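Local structure of regulator of G-protein signaling 16 (Mus musculus, 3C7L) at residues 37-42 with 121-126. The protein speeds GTP hydrolysis by G protein alpha subunits, driving them into the inactive GDP-bound form and so damping receptor signalling, including the phototransduction cascade of the retina. Numbering follows the deposited sequence.
Sequences AFLKTE and KDSYPR
A salt-bridge network of E42, R126 and D122 ties E42, in the loop that follows helix 29-40, to helix 109-128 in the all-helical RGS domain. Arginine suits the middle position because its guanidinium can grip two carboxylates at once. End-on, NH2 of R126 gives an almost straight bond (177°) to OE1 of E42 at 2.9 Å, while NH1 of R126 reaches OE2 of E42 at 3.0 Å; both oxygens use syn lone pairs, and the two flat groups lie nearly coplanar, 20° apart. The bend at chi3 of R126 (-69°) turns the side-on edge back to D122, four residues earlier, where NE and NH2 of R126 meet OD1 and OD2 of D122 at 3.1 and 3.2 Å, both from above the carboxylate plane; NH2 thus serves both acids. The shared cation would probably offset the repulsion between them. A leucine in place of R126 would probably leave the carboxylates of E42 and D122 without their common partner. Beside the network, carbon atoms of F38 and L39 meet polar atoms of helix 109-128. F38, its CG anti to the backbone N, sets CE2 3.5 Å from the backbone O of S123 and CZ 3.7 Å from NH1 of R126. The small side chain of S123 is consistent with the close approach here, and the branched L39, which also packs on L48 of helix 45-57, brings its CD2 to 3.5 Å from OG of S123.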
ATOM      1  N   ALA A  37       5.408  -5.266 -10.771  1.00 10.05           N
ATOM      2  CA  ALA A  37       6.562  -5.195 -11.659  1.00  7.89           C
ATOM      3  C   ALA A  37       6.676  -3.814 -12.293  1.00  8.51           C
ATOM      4  O   ALA A  37       7.779  -3.279 -12.432  1.00  8.67           O
ATOM      5  CB  ALA A  37       6.456  -6.259 -12.733  1.00  9.52           C
ATOM      6  N   PHE A  38       5.538  -3.233 -12.672  1.00  6.12           N
ATOM      7  CA  PHE A  38       5.533  -1.905 -13.275  1.00  7.84           C
ATOM      8  C   PHE A  38       6.107  -0.901 -12.275  1.00  7.36           C
ATOM      9  O   PHE A  38       6.951  -0.073 -12.624  1.00  7.08           O
ATOM     10  CB  PHE A  38       4.103  -1.500 -13.660  1.00  7.66           C
ATOM     11  CG  PHE A  38       4.004  -0.135 -14.287  1.00  7.55           C
ATOM     12  CD1 PHE A  38       4.370   0.067 -15.615  1.00  9.35           C
ATOM     13  CD2 PHE A  38       3.555   0.954 -13.540  1.00  7.09           C
ATOM     14  CE1 PHE A  38       4.290   1.341 -16.195  1.00  7.67           C
ATOM     15  CE2 PHE A  38       3.472   2.230 -14.112  1.00  8.51           C
ATOM     16  CZ  PHE A  38       3.839   2.420 -15.439  1.00  9.93           C
ATOM     17  N   LEU A  39       5.644  -0.985 -11.029  1.00  8.06           N
ATOM     18  CA  LEU A  39       6.106  -0.095  -9.968  1.00  6.93           C
ATOM     19  C   LEU A  39       7.587  -0.276  -9.634  1.00  6.97           C
ATOM     20  O   LEU A  39       8.297   0.691  -9.382  1.00  7.02           O
ATOM     21  CB  LEU A  39       5.267  -0.307  -8.702  1.00  4.56           C
ATOM     22  CG  LEU A  39       3.788   0.062  -8.826  1.00  7.49           C
ATOM     23  CD1 LEU A  39       3.075  -0.140  -7.496  1.00  6.79           C
ATOM     24  CD2 LEU A  39       3.669   1.506  -9.274  1.00  6.03           C
ATOM     25  N   LYS A  40       8.048  -1.518  -9.627  1.00  8.98           N
ATOM     26  CA  LYS A  40       9.443  -1.811  -9.308  1.00 10.85           C
ATOM     27  C   LYS A  40      10.418  -1.149 -10.280  1.00 11.17           C
ATOM     28  O   LYS A  40      11.503  -0.709  -9.883  1.00  9.46           O
ATOM     29  CB  LYS A  40       9.667  -3.327  -9.297  1.00 13.57           C
ATOM     30  CG  LYS A  40      11.003  -3.755  -8.721  1.00 18.53           C
ATOM     31  CD  LYS A  40      11.067  -5.268  -8.545  1.00 23.03           C
ATOM     32  CE  LYS A  40      12.345  -5.698  -7.832  1.00 24.18           C
ATOM     33  NZ  LYS A  40      12.363  -7.164  -7.544  1.00 27.87           N
ATOM     34  N   THR A  41      10.041  -1.066 -11.552  1.00 11.08           N
ATOM     35  CA  THR A  41      10.932  -0.454 -12.528  1.00 13.44           C
ATOM     36  C   THR A  41      11.099   1.047 -12.289  1.00 11.60           C
ATOM     37  O   THR A  41      12.038   1.658 -12.803  1.00 13.59           O
ATOM     38  CB  THR A  41      10.454  -0.696 -13.973  1.00 12.99           C
ATOM     39  OG1 THR A  41       9.240   0.027 -14.204  1.00 17.11           O
ATOM     40  CG2 THR A  41      10.212  -2.185 -14.207  1.00 11.37           C
ATOM     41  N   GLU A  42      10.189   1.654 -11.528  1.00  9.29           N
ATOM     42  CA  GLU A  42      10.325   3.075 -11.222  1.00  8.49           C
ATOM     43  C   GLU A  42      10.465   3.318  -9.727  1.00  9.65           C
ATOM     44  O   GLU A  42      10.148   4.397  -9.216  1.00  8.84           O
ATOM     45  CB  GLU A  42       9.172   3.900 -11.804  1.00 10.28           C
ATOM     46  CG  GLU A  42       7.779   3.388 -11.553  1.00 12.77           C
ATOM     47  CD  GLU A  42       6.741   4.288 -12.197  1.00 13.89           C
ATOM     48  OE1 GLU A  42       5.921   4.875 -11.467  1.00 19.00           O
ATOM     49  OE2 GLU A  42       6.749   4.416 -13.438  1.00 15.07           O
ATOM     50  N   LYS A 121      -3.747   7.950  -8.393  1.00 14.23           N
ATOM     51  CA  LYS A 121      -3.771   9.159  -9.203  1.00 15.24           C
ATOM     52  C   LYS A 121      -2.540   9.390 -10.074  1.00 14.31           C
ATOM     53  O   LYS A 121      -2.415  10.447 -10.691  1.00 16.49           O
ATOM     54  CB  LYS A 121      -3.999  10.382  -8.309  1.00 16.62           C
ATOM     55  CG  LYS A 121      -5.350  10.404  -7.613  1.00 20.23           C
ATOM     56  CD  LYS A 121      -6.501  10.337  -8.616  1.00 22.22           C
ATOM     57  CE  LYS A 121      -7.848  10.429  -7.916  1.00 24.75           C
ATOM     58  NZ  LYS A 121      -8.983  10.341  -8.880  1.00 26.79           N
ATOM     59  N   ASP A 122      -1.638   8.415 -10.135  1.00 11.11           N
ATOM     60  CA  ASP A 122      -0.435   8.575 -10.947  1.00 11.03           C
ATOM     61  C   ASP A 122       0.062   7.305 -11.640  1.00  9.75           C
ATOM     62  O   ASP A 122      -0.092   7.150 -12.858  1.00  8.08           O
ATOM     63  CB  ASP A 122       0.693   9.154 -10.096  1.00 14.76           C
ATOM     64  CG  ASP A 122       2.011   9.194 -10.836  1.00 17.91           C
ATOM     65  OD1 ASP A 122       2.010   9.579 -12.022  1.00 19.51           O
ATOM     66  OD2 ASP A 122       3.049   8.848 -10.232  1.00 22.59           O
ATOM     67  N   SER A 123       0.654   6.395 -10.870  1.00  6.74           N
ATOM     68  CA  SER A 123       1.197   5.166 -11.442  1.00  7.91           C
ATOM     69  C   SER A 123       0.146   4.184 -11.935  1.00  8.53           C
ATOM     70  O   SER A 123       0.401   3.426 -12.872  1.00  9.29           O
ATOM     71  CB  SER A 123       2.130   4.481 -10.436  1.00  7.92           C
ATOM     72  OG  SER A 123       1.503   4.266  -9.180  1.00  5.93           O
ATOM     73  N   TYR A 124      -1.033   4.190 -11.317  1.00  8.40           N
ATOM     74  CA  TYR A 124      -2.105   3.277 -11.722  1.00  8.58           C
ATOM     75  C   TYR A 124      -2.569   3.610 -13.141  1.00  8.74           C
ATOM     76  O   TYR A 124      -2.611   2.733 -14.003  1.00  8.63           O
ATOM     77  CB  TYR A 124      -3.256   3.351 -10.708  1.00  8.81           C
ATOM     78  CG  TYR A 124      -4.593   2.775 -11.145  1.00  8.70           C
ATOM     79  CD1 TYR A 124      -4.704   1.466 -11.634  1.00  6.63           C
ATOM     80  CD2 TYR A 124      -5.761   3.527 -11.005  1.00  6.78           C
ATOM     81  CE1 TYR A 124      -5.956   0.924 -11.969  1.00  7.34           C
ATOM     82  CE2 TYR A 124      -7.006   2.999 -11.332  1.00  9.31           C
ATOM     83  CZ  TYR A 124      -7.099   1.701 -11.809  1.00  7.97           C
ATOM     84  OH  TYR A 124      -8.341   1.198 -12.104  1.00  6.75           O
ATOM     85  N   PRO A 125      -2.923   4.878 -13.405  1.00  7.46           N
ATOM     86  CA  PRO A 125      -3.359   5.228 -14.758  1.00  9.03           C
ATOM     87  C   PRO A 125      -2.262   5.005 -15.798  1.00  8.33           C
ATOM     88  O   PRO A 125      -2.552   4.644 -16.933  1.00 10.47           O
ATOM     89  CB  PRO A 125      -3.740   6.698 -14.627  1.00  7.64           C
ATOM     90  CG  PRO A 125      -4.268   6.769 -13.238  1.00  9.47           C
ATOM     91  CD  PRO A 125      -3.236   5.971 -12.467  1.00  8.71           C
ATOM     92  N   ARG A 126      -1.003   5.220 -15.425  1.00  8.35           N
ATOM     93  CA  ARG A 126       0.077   5.007 -16.382  1.00  8.08           C
ATOM     94  C   ARG A 126       0.270   3.515 -16.644  1.00  6.62           C
ATOM     95  O   ARG A 126       0.652   3.108 -17.745  1.00  4.75           O
ATOM     96  CB  ARG A 126       1.385   5.660 -15.898  1.00 10.28           C
ATOM     97  CG  ARG A 126       1.350   7.185 -16.010  1.00  9.71           C
ATOM     98  CD  ARG A 126       2.675   7.868 -15.698  1.00 10.54           C
ATOM     99  NE  ARG A 126       3.054   7.783 -14.290  1.00 10.37           N
ATOM    100  CZ  ARG A 126       3.885   6.876 -13.788  1.00 12.73           C
ATOM    101  NH1 ARG A 126       4.432   5.960 -14.578  1.00 12.56           N
ATOM    102  NH2 ARG A 126       4.185   6.898 -12.496  1.00 11.40           N
TER